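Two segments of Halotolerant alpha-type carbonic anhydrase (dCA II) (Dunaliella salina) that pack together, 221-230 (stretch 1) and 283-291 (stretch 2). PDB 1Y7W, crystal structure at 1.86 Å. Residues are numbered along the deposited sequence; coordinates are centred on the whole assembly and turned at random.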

ATOM      1  N   SER A 221      -9.640   0.073  14.072  1.00 29.37           N
ATOM      2  CA  SER A 221     -10.694   1.056  13.876  1.00 26.93           C
ATOM      3  C   SER A 221     -10.801   1.292  12.383  1.00 26.09           C
ATOM      4  O   SER A 221      -9.824   1.123  11.641  1.00 23.03           O
ATOM      5  CB  SER A 221     -10.362   2.353  14.630  1.00 26.64           C
ATOM      6  OG  SER A 221     -10.911   3.474  13.982  1.00 28.06           O
ATOM      7  N   LEU A 222     -11.994   1.626  11.927  1.00 24.61           N
ATOM      8  CA  LEU A 222     -12.177   1.840  10.502  1.00 24.60           C
ATOM      9  C   LEU A 222     -11.965   3.300  10.159  1.00 22.54           C
ATOM     10  O   LEU A 222     -12.204   3.694   9.029  1.00 20.37           O
ATOM     11  CB  LEU A 222     -13.578   1.447  10.073  1.00 27.81           C
ATOM     12  CG  LEU A 222     -13.840  -0.050  10.240  1.00 30.09           C
ATOM     13  CD1 LEU A 222     -15.228  -0.347   9.697  1.00 34.28           C
ATOM     14  CD2 LEU A 222     -12.788  -0.856   9.503  1.00 30.49           C
ATOM     15  N   LYS A 223     -11.527   4.107  11.127  1.00 20.34           N
ATOM     16  CA  LYS A 223     -11.301   5.528  10.818  1.00 21.66           C
ATOM     17  C   LYS A 223     -10.263   5.720   9.716  1.00 20.41           C
ATOM     18  O   LYS A 223      -9.167   5.201   9.818  1.00 23.65           O
ATOM     19  CB  LYS A 223     -10.795   6.278  12.060  1.00 23.75           C
ATOM     20  CG  LYS A 223     -11.926   6.549  13.055  1.00 27.82           C
ATOM     21  CD  LYS A 223     -11.430   7.314  14.327  1.00 33.51           C
ATOM     22  CE  LYS A 223     -10.621   6.410  15.266  1.00 38.55           C
ATOM     23  NZ  LYS A 223     -10.503   6.944  16.728  1.00 42.59           N
ATOM     24  N   TYR A 224     -10.577   6.476   8.679  1.00 19.85           N
ATOM     25  CA  TYR A 224      -9.559   6.725   7.666  1.00 18.63           C
ATOM     26  C   TYR A 224      -9.707   8.086   6.971  1.00 17.57           C
ATOM     27  O   TYR A 224     -10.775   8.703   6.963  1.00 18.59           O
ATOM     28  CB  TYR A 224      -9.558   5.595   6.602  1.00 17.78           C
ATOM     29  CG  TYR A 224     -10.676   5.625   5.565  1.00 19.99           C
ATOM     30  CD1 TYR A 224     -11.848   4.886   5.746  1.00 21.68           C
ATOM     31  CD2 TYR A 224     -10.540   6.349   4.382  1.00 20.26           C
ATOM     32  CE1 TYR A 224     -12.880   4.857   4.768  1.00 21.35           C
ATOM     33  CE2 TYR A 224     -11.576   6.332   3.377  1.00 22.54           C
ATOM     34  CZ  TYR A 224     -12.734   5.588   3.592  1.00 21.99           C
ATOM     35  OH  TYR A 224     -13.787   5.595   2.674  1.00 23.22           O
ATOM     36  N   ALA A 225      -8.633   8.495   6.315  1.00 18.53           N
ATOM     37  CA  ALA A 225      -8.602   9.749   5.586  1.00 17.77           C
ATOM     38  C   ALA A 225      -8.604   9.364   4.094  1.00 16.69           C
ATOM     39  O   ALA A 225      -7.774   8.570   3.680  1.00 18.08           O
ATOM     40  CB  ALA A 225      -7.322  10.495   5.915  1.00 16.32           C
ATOM     41  N   GLY A 226      -9.491   9.941   3.307  1.00 16.27           N
ATOM     42  CA  GLY A 226      -9.520   9.633   1.893  1.00 15.49           C
ATOM     43  C   GLY A 226      -9.237  10.868   1.037  1.00 16.19           C
ATOM     44  O   GLY A 226      -9.649  11.965   1.380  1.00 17.27           O
ATOM     45  N   TYR A 227      -8.570  10.697  -0.103  1.00 15.73           N
ATOM     46  CA  TYR A 227      -8.317  11.852  -0.957  1.00 17.63           C
ATOM     47  C   TYR A 227      -7.952  11.316  -2.337  1.00 17.75           C
ATOM     48  O   TYR A 227      -7.726  10.076  -2.505  1.00 17.77           O
ATOM     49  CB  TYR A 227      -7.157  12.709  -0.388  1.00 16.24           C
ATOM     50  CG  TYR A 227      -5.778  12.079  -0.496  1.00 15.61           C
ATOM     51  CD1 TYR A 227      -5.315  11.134   0.429  1.00 16.77           C
ATOM     52  CD2 TYR A 227      -4.930  12.435  -1.558  1.00 16.21           C
ATOM     53  CE1 TYR A 227      -4.039  10.552   0.329  1.00 16.17           C
ATOM     54  CE2 TYR A 227      -3.643  11.865  -1.685  1.00 19.17           C
ATOM     55  CZ  TYR A 227      -3.203  10.924  -0.734  1.00 17.55           C
ATOM     56  OH  TYR A 227      -1.950  10.381  -0.884  1.00 14.92           O
ATOM     57  N   ASP A 228      -7.902  12.219  -3.324  1.00 16.44           N
ATOM     58  CA  ASP A 228      -7.564  11.833  -4.698  1.00 16.73           C
ATOM     59  C   ASP A 228      -6.038  11.924  -4.922  1.00 17.87           C
ATOM     60  O   ASP A 228      -5.441  12.997  -4.759  1.00 18.39           O
ATOM     61  CB  ASP A 228      -8.269  12.744  -5.698  1.00 16.85           C
ATOM     62  CG  ASP A 228      -9.804  12.547  -5.732  1.00 22.09           C
ATOM     63  OD1 ASP A 228     -10.488  13.551  -6.040  1.00 23.30           O
ATOM     64  OD2 ASP A 228     -10.318  11.438  -5.466  1.00 20.58           O
ATOM     65  N   GLY A 229      -5.402  10.821  -5.308  1.00 16.08           N
ATOM     66  CA  GLY A 229      -3.963  10.899  -5.437  1.00 15.59           C
ATOM     67  C   GLY A 229      -3.378  10.118  -6.575  1.00 17.88           C
ATOM     68  O   GLY A 229      -4.027   9.872  -7.570  1.00 16.86           O
ATOM     69  N   SER A 230      -2.168   9.616  -6.359  1.00 17.97           N
ATOM     70  CA  SER A 230      -1.415   8.950  -7.388  1.00 17.09           C
ATOM     71  C   SER A 230      -0.665   7.716  -6.943  1.00 17.21           C
ATOM     72  O   SER A 230      -0.633   7.410  -5.759  1.00 17.20           O
ATOM     73  CB  SER A 230      -0.365   9.948  -7.896  1.00 17.10           C
ATOM     74  OG  SER A 230       0.795  10.010  -7.036  1.00 17.90           O
ATOM     75  N   ASP A 283      -4.614  22.080  -4.450  1.00 26.18           N
ATOM     76  CA  ASP A 283      -5.965  22.564  -4.134  1.00 27.01           C
ATOM     77  C   ASP A 283      -6.917  21.449  -3.626  1.00 26.46           C
ATOM     78  O   ASP A 283      -8.135  21.681  -3.438  1.00 24.56           O
ATOM     79  CB  ASP A 283      -6.552  23.305  -5.322  1.00 31.82           C
ATOM     80  CG  ASP A 283      -6.696  22.446  -6.499  1.00 35.75           C
ATOM     81  OD1 ASP A 283      -7.253  22.906  -7.545  1.00 40.02           O
ATOM     82  OD2 ASP A 283      -6.239  21.297  -6.393  1.00 40.16           O
ATOM     83  N   ARG A 284      -6.356  20.270  -3.352  1.00 22.60           N
ATOM     84  CA  ARG A 284      -7.122  19.149  -2.792  1.00 21.58           C
ATOM     85  C   ARG A 284      -7.460  19.323  -1.343  1.00 21.86           C
ATOM     86  O   ARG A 284      -6.741  20.060  -0.614  1.00 23.28           O
ATOM     87  CB  ARG A 284      -6.292  17.870  -2.884  1.00 19.72           C
ATOM     88  CG  ARG A 284      -6.001  17.440  -4.289  1.00 18.64           C
ATOM     89  CD  ARG A 284      -5.097  16.194  -4.360  1.00 18.89           C
ATOM     90  NE  ARG A 284      -3.695  16.536  -3.995  1.00 17.72           N
ATOM     91  CZ  ARG A 284      -2.709  15.658  -3.902  1.00 18.34           C
ATOM     92  NH1 ARG A 284      -2.942  14.369  -4.123  1.00 17.61           N
ATOM     93  NH2 ARG A 284      -1.466  16.060  -3.625  1.00 15.83           N
ATOM     94  N   GLU A 285      -8.535  18.673  -0.901  1.00 19.71           N
ATOM     95  CA  GLU A 285      -8.866  18.613   0.532  1.00 22.72           C
ATOM     96  C   GLU A 285      -8.751  17.125   0.840  1.00 21.10           C
ATOM     97  O   GLU A 285      -8.667  16.316  -0.086  1.00 20.75           O
ATOM     98  CB  GLU A 285     -10.292  19.073   0.867  1.00 25.28           C
ATOM     99  CG  GLU A 285     -10.585  20.534   0.579  1.00 31.60           C
ATOM    100  CD  GLU A 285      -9.881  21.490   1.521  1.00 34.28           C
ATOM    101  OE1 GLU A 285      -9.293  21.016   2.533  1.00 37.07           O
ATOM    102  OE2 GLU A 285      -9.912  22.732   1.250  1.00 37.95           O
ATOM    103  N   VAL A 286      -8.710  16.771   2.123  1.00 19.38           N
ATOM    104  CA  VAL A 286      -8.607  15.360   2.530  1.00 20.12           C
ATOM    105  C   VAL A 286      -9.859  15.208   3.375  1.00 21.14           C
ATOM    106  O   VAL A 286     -10.208  16.109   4.111  1.00 20.72           O
ATOM    107  CB  VAL A 286      -7.309  15.115   3.329  1.00 18.46           C
ATOM    108  CG1 VAL A 286      -7.161  13.590   3.682  1.00 20.40           C
ATOM    109  CG2 VAL A 286      -6.086  15.535   2.462  1.00 16.58           C
ATOM    110  N   TYR A 287     -10.511  14.051   3.297  1.00 21.19           N
ATOM    111  CA  TYR A 287     -11.792  13.848   3.989  1.00 21.43           C
ATOM    112  C   TYR A 287     -11.704  12.761   5.046  1.00 22.09           C
ATOM    113  O   TYR A 287     -10.902  11.857   4.924  1.00 22.87           O
ATOM    114  CB  TYR A 287     -12.858  13.526   2.906  1.00 21.74           C
ATOM    115  CG  TYR A 287     -12.837  14.548   1.795  1.00 20.21           C
ATOM    116  CD1 TYR A 287     -11.947  14.433   0.723  1.00 21.01           C
ATOM    117  CD2 TYR A 287     -13.660  15.676   1.856  1.00 19.10           C
ATOM    118  CE1 TYR A 287     -11.873  15.410  -0.266  1.00 19.85           C
ATOM    119  CE2 TYR A 287     -13.590  16.665   0.883  1.00 20.92           C
ATOM    120  CZ  TYR A 287     -12.710  16.528  -0.166  1.00 21.17           C
ATOM    121  OH  TYR A 287     -12.730  17.446  -1.150  1.00 24.35           O
ATOM    122  N   LYS A 288     -12.492  12.892   6.107  1.00 22.85           N
ATOM    123  CA  LYS A 288     -12.510  11.911   7.181  1.00 23.12           C
ATOM    124  C   LYS A 288     -13.709  10.975   7.075  1.00 23.76           C
ATOM    125  O   LYS A 288     -14.851  11.413   6.958  1.00 25.17           O
ATOM    126  CB  LYS A 288     -12.528  12.599   8.541  1.00 24.70           C
ATOM    127  CG  LYS A 288     -13.607  13.637   8.735  1.00 28.21           C
ATOM    128  CD  LYS A 288     -13.435  14.168  10.117  1.00 32.17           C
ATOM    129  CE  LYS A 288     -14.337  15.341  10.421  1.00 34.96           C
ATOM    130  NZ  LYS A 288     -13.967  15.754  11.858  1.00 38.51           N
ATOM    131  N   TYR A 289     -13.424   9.685   7.169  1.00 23.90           N
ATOM    132  CA  TYR A 289     -14.445   8.656   7.060  1.00 22.44           C
ATOM    133  C   TYR A 289     -14.488   7.798   8.327  1.00 22.55           C
ATOM    134  O   TYR A 289     -13.458   7.435   8.907  1.00 19.98           O
ATOM    135  CB  TYR A 289     -14.144   7.783   5.839  1.00 21.38           C
ATOM    136  CG  TYR A 289     -14.225   8.518   4.510  1.00 20.07           C
ATOM    137  CD1 TYR A 289     -13.111   9.164   3.980  1.00 20.19           C
ATOM    138  CD2 TYR A 289     -15.436   8.625   3.826  1.00 20.66           C
ATOM    139  CE1 TYR A 289     -13.205   9.909   2.812  1.00 18.11           C
ATOM    140  CE2 TYR A 289     -15.553   9.360   2.632  1.00 19.22           C
ATOM    141  CZ  TYR A 289     -14.426   9.999   2.139  1.00 20.99           C
ATOM    142  OH  TYR A 289     -14.478  10.691   0.956  1.00 17.75           O
ATOM    143  N   ASN A 290     -15.698   7.463   8.731  1.00 24.58           N
ATOM    144  CA  ASN A 290     -15.962   6.658   9.915  1.00 25.87           C
ATOM    145  C   ASN A 290     -15.511   7.327  11.204  1.00 28.15           C
ATOM    146  O   ASN A 290     -15.217   6.646  12.176  1.00 27.89           O
ATOM    147  CB  ASN A 290     -15.317   5.251   9.820  1.00 24.66           C
ATOM    148  CG  ASN A 290     -15.694   4.521   8.535  1.00 25.85           C
ATOM    149  OD1 ASN A 290     -16.864   4.450   8.172  1.00 27.10           O
ATOM    150  ND2 ASN A 290     -14.704   3.993   7.832  1.00 26.72           N
ATOM    151  N   TYR A 291     -15.432   8.651  11.222  1.00 29.49           N
ATOM    152  CA  TYR A 291     -15.053   9.351  12.453  1.00 32.85           C
ATOM    153  C   TYR A 291     -16.323   9.702  13.267  1.00 35.44           C
ATOM    154  O   TYR A 291     -17.457   9.468  12.760  1.00 36.16           O
ATOM    155  CB  TYR A 291     -14.297  10.653  12.155  1.00 31.11           C
ATOM    156  CG  TYR A 291     -12.801  10.527  11.922  1.00 31.61           C
ATOM    157  CD1 TYR A 291     -11.901  11.272  12.696  1.00 31.11           C
ATOM    158  CD2 TYR A 291     -12.274   9.677  10.935  1.00 28.36           C
ATOM    159  CE1 TYR A 291     -10.514  11.172  12.510  1.00 30.25           C
ATOM    160  CE2 TYR A 291     -10.904   9.577  10.741  1.00 27.54           C
ATOM    161  CZ  TYR A 291     -10.021  10.321  11.528  1.00 30.69           C
ATOM    162  OH  TYR A 291      -8.658  10.219  11.374  1.00 30.22           O
ATOM    163  OXT TYR A 291     -16.161  10.229  14.409  1.00 38.08           O
TER
HETATM  164  O   HOH W   1      -8.450  14.896  -2.712  1.00 20.90           O

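The polar core of this contact is a short antiparallel ladder. At its first rung pair, Tyr 224 and Tyr 289 exchange two backbone hydrogen bonds: Tyr 289 N donates to Tyr 224 O at 2.8 Å, and Tyr 224 N donates to Tyr 289 O at 3.0 Å. Two residues along, Gly 226 and Tyr 287 repeat the pattern, with Gly 226 N to Tyr 287 O at 2.9 Å and Tyr 287 N to Gly 226 O at 3.0 Å. Ala 225 and Lys 288 form the non-hydrogen-bonded pair between them, and here the CA of Ala 225 sits 3.2 Å from Tyr 287 O in a CA-H...O contact, so that carbonyl serves two neighbours.

Past each end of the ladder, side chains take over from the backbone. Asn 290, its CB directed toward the other stretch, donates from ND2 to Leu 222 O at 2.8 Å. At the far end Arg 284 reaches across and donates from NH1 to Asp 228 O at 2.9 Å, close to the plane of its guanidinium; the same NH1 lies 3.6 Å from Tyr 227 CE2, at the ring edge. A water bridges the gap where direct pairing has lapsed, accepting from Asp 228 N at 2.8 Å and donating to Glu 285 O at 3.0 Å. The rule is economical: once the strands stop pairing, a long side chain and a water still satisfy backbone groups.

Packing on the sheet face carrying Tyr 224, Tyr 287 and Tyr 289 is governed by register. The rings of Tyr 224 and Tyr 289 lie nearly parallel, 13° between planes and 4.7 Å between centroids, but are slid apart and barely overlap. The slide puts Tyr 289 CB over the face of the Tyr 224 ring, 3.5 Å from its centroid, a CH-pi contact. Gly 226 makes room for this arrangement: Gly 226 N meets the edge of the Tyr 289 ring, 3.7 Å from Tyr 289 CE1, and an ideal CB built on Gly 226 would clash with Tyr 289 CE1.

Ala 225 lies on the other face, where its CB meets Val 286 CG1 at 3.8 Å. Tyr 227 adds a looser apolar contact, its CB 4.2 Å from Val 286 CG2. At the outer margin, Lys 223 lays its aliphatic chain over the C-terminal Tyr 291: CD stands 4.1 Å from the centroid of the Tyr 291 ring, almost exactly on the normal, while the end of the lysine leads away from the other stretch.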